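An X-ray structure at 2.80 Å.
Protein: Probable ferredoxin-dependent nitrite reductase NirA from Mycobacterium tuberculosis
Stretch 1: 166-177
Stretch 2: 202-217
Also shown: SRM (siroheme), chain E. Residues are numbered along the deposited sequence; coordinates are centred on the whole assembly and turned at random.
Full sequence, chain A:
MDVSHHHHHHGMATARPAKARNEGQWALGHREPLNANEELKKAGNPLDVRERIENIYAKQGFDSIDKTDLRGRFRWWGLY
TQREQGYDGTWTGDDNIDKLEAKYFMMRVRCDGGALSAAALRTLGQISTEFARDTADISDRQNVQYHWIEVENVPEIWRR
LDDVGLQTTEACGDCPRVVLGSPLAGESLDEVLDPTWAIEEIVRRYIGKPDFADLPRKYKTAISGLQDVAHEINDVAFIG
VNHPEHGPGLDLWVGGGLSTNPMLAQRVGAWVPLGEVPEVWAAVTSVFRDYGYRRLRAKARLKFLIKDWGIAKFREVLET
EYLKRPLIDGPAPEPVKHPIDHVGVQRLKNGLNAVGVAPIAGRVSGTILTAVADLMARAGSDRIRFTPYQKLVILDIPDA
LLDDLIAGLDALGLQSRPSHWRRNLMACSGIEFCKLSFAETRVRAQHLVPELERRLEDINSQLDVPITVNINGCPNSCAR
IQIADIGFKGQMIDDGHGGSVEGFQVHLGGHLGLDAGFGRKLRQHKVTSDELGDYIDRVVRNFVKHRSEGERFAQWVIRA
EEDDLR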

# COMPACT_ATOMS: atom_id res chain seq x y z
N LEU A 166 -11.15 5.44 -15.12
CA LEU A 166 -10.41 4.48 -14.32
C LEU A 166 -9.99 3.25 -15.13
O LEU A 166 -10.64 2.87 -16.09
CB LEU A 166 -11.24 4.05 -13.11
CG LEU A 166 -11.52 5.17 -12.09
CD1 LEU A 166 -12.79 4.92 -11.31
CD2 LEU A 166 -10.33 5.32 -11.14
N GLN A 167 -8.88 2.65 -14.71
CA GLN A 167 -8.30 1.50 -15.37
C GLN A 167 -7.68 0.55 -14.32
O GLN A 167 -7.53 0.92 -13.15
CB GLN A 167 -7.26 1.95 -16.40
CG GLN A 167 -6.21 2.96 -15.89
CD GLN A 167 -5.10 3.24 -16.93
OE1 GLN A 167 -4.50 2.32 -17.48
NE2 GLN A 167 -4.83 4.52 -17.19
N THR A 168 -7.34 -0.66 -14.75
CA THR A 168 -6.68 -1.63 -13.88
C THR A 168 -5.29 -1.92 -14.41
O THR A 168 -4.64 -2.88 -13.98
CB THR A 168 -7.50 -2.97 -13.75
OG1 THR A 168 -7.61 -3.66 -15.02
CG2 THR A 168 -8.91 -2.70 -13.22
N THR A 169 -4.81 -1.09 -15.33
CA THR A 169 -3.56 -1.36 -16.02
C THR A 169 -2.34 -1.38 -15.09
O THR A 169 -2.09 -0.42 -14.35
CB THR A 169 -3.29 -0.32 -17.12
OG1 THR A 169 -4.45 -0.19 -17.97
CG2 THR A 169 -2.04 -0.70 -17.95
N GLU A 170 -1.57 -2.46 -15.16
CA GLU A 170 -0.32 -2.59 -14.41
C GLU A 170 -0.56 -2.34 -12.92
O GLU A 170 0.32 -1.83 -12.22
CB GLU A 170 0.78 -1.66 -15.00
CG GLU A 170 1.39 -2.13 -16.35
CD GLU A 170 2.20 -1.06 -17.11
OE1 GLU A 170 1.64 0.00 -17.46
OE2 GLU A 170 3.39 -1.29 -17.41
N ALA A 171 -1.75 -2.72 -12.46
CA ALA A 171 -2.12 -2.61 -11.04
C ALA A 171 -1.44 -3.75 -10.28
O ALA A 171 -1.06 -3.58 -9.12
CB ALA A 171 -3.63 -2.68 -10.85
N CYS A 172 -1.33 -4.90 -10.94
CA CYS A 172 -0.50 -6.03 -10.47
C CYS A 172 0.62 -6.24 -11.51
O CYS A 172 0.64 -5.59 -12.55
CB CYS A 172 -1.37 -7.32 -10.31
SG CYS A 172 -2.03 -7.86 -8.63
N GLY A 173 1.57 -7.13 -11.22
CA GLY A 173 2.55 -7.56 -12.23
C GLY A 173 3.97 -7.03 -12.10
O GLY A 173 4.28 -6.25 -11.19
N ASP A 174 4.84 -7.45 -13.02
CA ASP A 174 6.25 -7.03 -13.05
C ASP A 174 6.42 -5.70 -13.83
O ASP A 174 6.95 -5.68 -14.96
CB ASP A 174 7.10 -8.15 -13.68
CG ASP A 174 7.22 -9.39 -12.78
OD1 ASP A 174 6.50 -9.48 -11.74
OD2 ASP A 174 8.05 -10.28 -13.11
N CYS A 175 5.97 -4.62 -13.19
CA CYS A 175 5.72 -3.32 -13.83
C CYS A 175 5.30 -2.27 -12.78
O CYS A 175 5.07 -2.63 -11.63
CB CYS A 175 4.60 -3.51 -14.84
SG CYS A 175 3.24 -4.45 -14.13
N PRO A 176 5.23 -0.99 -13.15
CA PRO A 176 4.89 0.06 -12.16
C PRO A 176 3.47 0.00 -11.60
O PRO A 176 2.48 -0.01 -12.35
CB PRO A 176 5.11 1.38 -12.92
CG PRO A 176 5.95 1.02 -14.12
CD PRO A 176 5.51 -0.39 -14.47
N ARG A 177 3.40 -0.02 -10.27
CA ARG A 177 2.13 -0.07 -9.56
C ARG A 177 1.63 1.35 -9.44
O ARG A 177 2.28 2.27 -9.91
CB ARG A 177 2.32 -0.71 -8.18
CG ARG A 177 3.00 -2.09 -8.20
CD ARG A 177 2.23 -3.02 -9.14
NE ARG A 177 2.68 -4.41 -9.12
CZ ARG A 177 2.38 -5.29 -8.17
NH1 ARG A 177 1.65 -4.95 -7.09
NH2 ARG A 177 2.85 -6.53 -8.28
FE SRM E . 1.00 -6.64 -1.50
CHA SRM E . 1.39 -9.80 -2.74
CHB SRM E . -2.14 -7.38 -0.62
CHC SRM E . 0.63 -3.61 -0.36
CHD SRM E . 4.26 -6.69 -0.36
NA SRM E . -0.21 -8.20 -1.82
C1A SRM E . 0.08 -9.36 -2.46
C2A SRM E . -1.14 -10.15 -2.84
CMA SRM E . -1.48 -9.88 -4.28
CDA SRM E . -1.01 -11.61 -2.51
CEA SRM E . -0.73 -12.60 -3.60
O3A SRM E . 0.33 -12.50 -4.22
O4A SRM E . -1.54 -13.49 -3.87
C3A SRM E . -2.15 -9.55 -1.93
CAA SRM E . -3.50 -9.38 -2.52
CBA SRM E . -4.20 -10.67 -2.19
CCA SRM E . -5.66 -10.45 -1.99
O1A SRM E . -6.05 -9.43 -1.39
O2A SRM E . -6.46 -11.30 -2.47
C4A SRM E . -1.48 -8.30 -1.44
NB SRM E . -0.54 -5.65 -0.78
C1B SRM E . -1.78 -6.04 -0.51
C2B SRM E . -2.73 -4.94 -0.11
CMB SRM E . -4.11 -5.07 -0.67
CDB SRM E . -2.82 -4.96 1.38
CEB SRM E . -3.71 -3.96 2.04
O3B SRM E . -4.76 -4.29 2.64
O4B SRM E . -3.38 -2.78 1.96
C3B SRM E . -1.93 -3.75 -0.60
CAB SRM E . -2.23 -3.45 -2.04
CBB SRM E . -1.97 -2.02 -2.39
CCB SRM E . -2.06 -1.82 -3.87
O1B SRM E . -3.05 -1.29 -4.38
O2B SRM E . -1.14 -2.14 -4.62
C4B SRM E . -0.54 -4.34 -0.59
NC SRM E . 2.14 -5.47 -0.46
C1C SRM E . 1.89 -4.17 -0.23
C2C SRM E . 2.89 -3.53 0.50
CDC SRM E . 2.88 -2.20 1.18
CEC SRM E . 3.24 -0.97 0.45
O3C SRM E . 3.39 -0.99 -0.80
O4C SRM E . 3.39 0.04 1.15
C3C SRM E . 3.89 -4.46 0.53
CAC SRM E . 5.17 -4.13 1.23
CBC SRM E . 6.11 -3.10 0.64
CCC SRM E . 6.92 -3.76 -0.47
O1C SRM E . 6.37 -4.07 -1.56
O2C SRM E . 8.13 -3.99 -0.23
C4C SRM E . 3.45 -5.59 -0.11
ND SRM E . 2.60 -7.83 -1.84
C1D SRM E . 3.74 -7.74 -1.12
C2D SRM E . 4.43 -8.96 -1.22
CAD SRM E . 5.94 -9.06 -1.11
CBD SRM E . 6.76 -8.98 -2.36
CCD SRM E . 8.26 -8.93 -2.36
O1D SRM E . 8.79 -7.89 -2.79
O2D SRM E . 8.95 -9.91 -1.95
C3D SRM E . 3.66 -9.79 -2.02
CDD SRM E . 4.18 -11.00 -2.76
CED SRM E . 4.99 -10.90 -4.03
O3D SRM E . 5.07 -9.84 -4.66
O4D SRM E . 5.59 -11.88 -4.48
C4D SRM E . 2.54 -9.08 -2.40
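Stretch 2 202-217: IVRRYIGKPDFADLPR

Stretch 2 begins in a helix, makes a type II turn from Tyr-206 to Lys-209, and continues as turn and loop, running broadly the same way as stretch 1 from Thr-169 to Asp-174: Gly-208 lies by Thr-169, and Arg-217 by Asp-174. Cys-175 then comes back beside Ala-213. Along stretch 1, Gln-167 opens the contact, its NE2 4.2 Å from Val-203 CG1, while its OE1 takes a hydrogen bond from Thr-169 OG1 at 2.6 Å. The methyl of Thr-169 packs on the turn, Thr-169 CG2 lying 3.6 Å from Gly-208 CA. At the backbone angles of Gly-208 a CB would be jammed against the carbonyl O of Ile-207, which by itself calls for glycine. Glu-170, inside the type II turn from Thr-168 to Ala-171, reads the opposing turn directly, with Gly-208 N donating to Glu-170 OE1 at 2.6 Å. Next, Asp-174 uses its backbone: Leu-215 N donates to Asp-174 O at 3.0 Å. Its carboxylate meets Arg-217 through charge alone, Asp-174 OD1 to Arg-217 NH1 at 4.4 Å, while Arg-217 NH2 approaches siroheme O4D at 3.2 Å. Cys-175 CA rests 3.7 Å from Leu-215 CD1. Pro-176 finishes the apolar packing, its CB 3.9 Å from Ile-207 CD1 and its CD 3.9 Å from Leu-215 CD1. The rule is sparse: two hydrogen bonds from backbone NH groups, with Ile-207, Pro-176 and Leu-215 packing nearby and Asp-174 and Glu-170 also well covered.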

# COMPACT_ATOMS: atom_id res chain seq x y z
N ILE A 202 3.11 10.98 -15.68
CA ILE A 202 3.71 9.66 -15.63
C ILE A 202 2.70 8.60 -16.09
O ILE A 202 3.04 7.69 -16.84
CB ILE A 202 4.25 9.32 -14.22
CG1 ILE A 202 5.60 10.01 -14.00
CG2 ILE A 202 4.35 7.77 -14.00
CD1 ILE A 202 6.02 10.09 -12.57
N VAL A 203 1.46 8.73 -15.65
CA VAL A 203 0.43 7.80 -16.04
C VAL A 203 0.21 7.89 -17.55
O VAL A 203 0.14 6.86 -18.23
CB VAL A 203 -0.86 8.01 -15.23
CG1 VAL A 203 -2.05 7.32 -15.89
CG2 VAL A 203 -0.67 7.52 -13.79
N ARG A 204 0.13 9.11 -18.08
CA ARG A 204 -0.19 9.33 -19.49
C ARG A 204 0.93 8.91 -20.44
O ARG A 204 0.69 8.29 -21.47
CB ARG A 204 -0.51 10.79 -19.72
CG ARG A 204 -1.11 11.06 -21.07
CD ARG A 204 -1.39 12.53 -21.26
NE ARG A 204 -0.15 13.31 -21.30
CZ ARG A 204 0.67 13.42 -22.35
NH1 ARG A 204 0.43 12.79 -23.50
NH2 ARG A 204 1.76 14.17 -22.24
N ARG A 205 2.16 9.23 -20.08
CA ARG A 205 3.30 8.89 -20.93
C ARG A 205 3.63 7.40 -20.86
O ARG A 205 3.75 6.77 -21.90
CB ARG A 205 4.55 9.74 -20.60
CG ARG A 205 4.26 11.25 -20.47
CD ARG A 205 5.11 12.13 -21.39
NE ARG A 205 6.44 12.39 -20.83
CZ ARG A 205 6.77 13.41 -20.04
NH1 ARG A 205 5.87 14.32 -19.67
NH2 ARG A 205 8.02 13.52 -19.61
N TYR A 206 3.76 6.84 -19.66
CA TYR A 206 4.44 5.54 -19.48
C TYR A 206 3.54 4.34 -19.17
O TYR A 206 3.79 3.23 -19.65
CB TYR A 206 5.54 5.70 -18.40
CG TYR A 206 6.41 6.93 -18.65
CD1 TYR A 206 7.24 7.00 -19.77
CD2 TYR A 206 6.35 8.04 -17.80
CE1 TYR A 206 8.01 8.14 -20.03
CE2 TYR A 206 7.13 9.19 -18.04
CZ TYR A 206 7.95 9.23 -19.16
OH TYR A 206 8.71 10.34 -19.42
N ILE A 207 2.48 4.56 -18.40
CA ILE A 207 1.61 3.48 -17.97
C ILE A 207 0.81 2.94 -19.14
O ILE A 207 0.18 3.69 -19.86
CB ILE A 207 0.65 3.94 -16.81
CG1 ILE A 207 1.48 4.23 -15.55
CG2 ILE A 207 -0.46 2.90 -16.51
CD1 ILE A 207 2.48 3.13 -15.18
N GLY A 208 0.88 1.62 -19.30
CA GLY A 208 0.14 0.90 -20.34
C GLY A 208 0.95 0.66 -21.60
O GLY A 208 0.45 0.05 -22.53
N LYS A 209 2.21 1.12 -21.62
CA LYS A 209 3.04 1.16 -22.84
C LYS A 209 4.20 0.18 -22.70
O LYS A 209 4.67 -0.09 -21.59
CB LYS A 209 3.59 2.58 -23.08
CG LYS A 209 2.52 3.69 -23.07
CD LYS A 209 2.38 4.43 -24.41
CE LYS A 209 1.33 5.54 -24.31
NZ LYS A 209 1.66 6.74 -25.15
N PRO A 210 4.70 -0.33 -23.84
CA PRO A 210 5.65 -1.45 -23.79
C PRO A 210 6.93 -1.20 -22.98
O PRO A 210 7.46 -2.13 -22.38
CB PRO A 210 5.99 -1.71 -25.27
CG PRO A 210 5.57 -0.44 -26.01
CD PRO A 210 4.41 0.10 -25.23
N ASP A 211 7.41 0.04 -22.94
CA ASP A 211 8.77 0.27 -22.44
C ASP A 211 9.00 -0.17 -21.00
O ASP A 211 10.07 -0.68 -20.68
CB ASP A 211 9.19 1.72 -22.63
CG ASP A 211 9.10 2.13 -24.07
OD1 ASP A 211 7.95 2.16 -24.59
OD2 ASP A 211 10.17 2.36 -24.69
N PHE A 212 7.99 0.01 -20.15
CA PHE A 212 8.07 -0.34 -18.73
C PHE A 212 7.09 -1.44 -18.34
O PHE A 212 6.80 -1.64 -17.16
CB PHE A 212 7.84 0.91 -17.88
CG PHE A 212 8.81 2.01 -18.18
CD1 PHE A 212 10.17 1.81 -17.98
CD2 PHE A 212 8.38 3.21 -18.71
CE1 PHE A 212 11.08 2.81 -18.27
CE2 PHE A 212 9.29 4.21 -19.03
CZ PHE A 212 10.64 4.01 -18.81
N ALA A 213 6.60 -2.19 -19.33
CA ALA A 213 5.73 -3.31 -19.06
C ALA A 213 6.47 -4.58 -18.63
O ALA A 213 5.83 -5.54 -18.23
CB ALA A 213 4.85 -3.59 -20.28
N ASP A 214 7.80 -4.61 -18.71
CA ASP A 214 8.55 -5.81 -18.32
C ASP A 214 9.79 -5.41 -17.52
O ASP A 214 10.84 -5.07 -18.09
CB ASP A 214 8.93 -6.65 -19.55
CG ASP A 214 9.64 -7.97 -19.21
OD1 ASP A 214 9.83 -8.28 -18.01
OD2 ASP A 214 10.00 -8.69 -20.16
N LEU A 215 9.62 -5.46 -16.20
CA LEU A 215 10.68 -5.11 -15.26
C LEU A 215 11.07 -6.36 -14.44
O LEU A 215 10.34 -7.36 -14.42
CB LEU A 215 10.23 -3.97 -14.33
CG LEU A 215 9.43 -2.81 -14.93
CD1 LEU A 215 9.12 -1.80 -13.85
CD2 LEU A 215 10.16 -2.14 -16.05
N PRO A 216 12.25 -6.32 -13.80
CA PRO A 216 12.71 -7.38 -12.92
C PRO A 216 11.67 -7.82 -11.89
O PRO A 216 11.63 -9.00 -11.51
CB PRO A 216 13.90 -6.75 -12.20
CG PRO A 216 14.43 -5.71 -13.15
CD PRO A 216 13.25 -5.23 -13.93
N ARG A 217 10.87 -6.86 -11.41
CA ARG A 217 9.75 -7.15 -10.53
C ARG A 217 8.79 -5.97 -10.45
O ARG A 217 8.84 -5.04 -11.28
CB ARG A 217 10.28 -7.48 -9.13
CG ARG A 217 10.17 -8.94 -8.77
CD ARG A 217 10.17 -9.09 -7.25
NE ARG A 217 9.64 -10.38 -6.82
CZ ARG A 217 8.36 -10.73 -6.93
NH1 ARG A 217 7.46 -9.90 -7.47
NH2 ARG A 217 8.00 -11.92 -6.51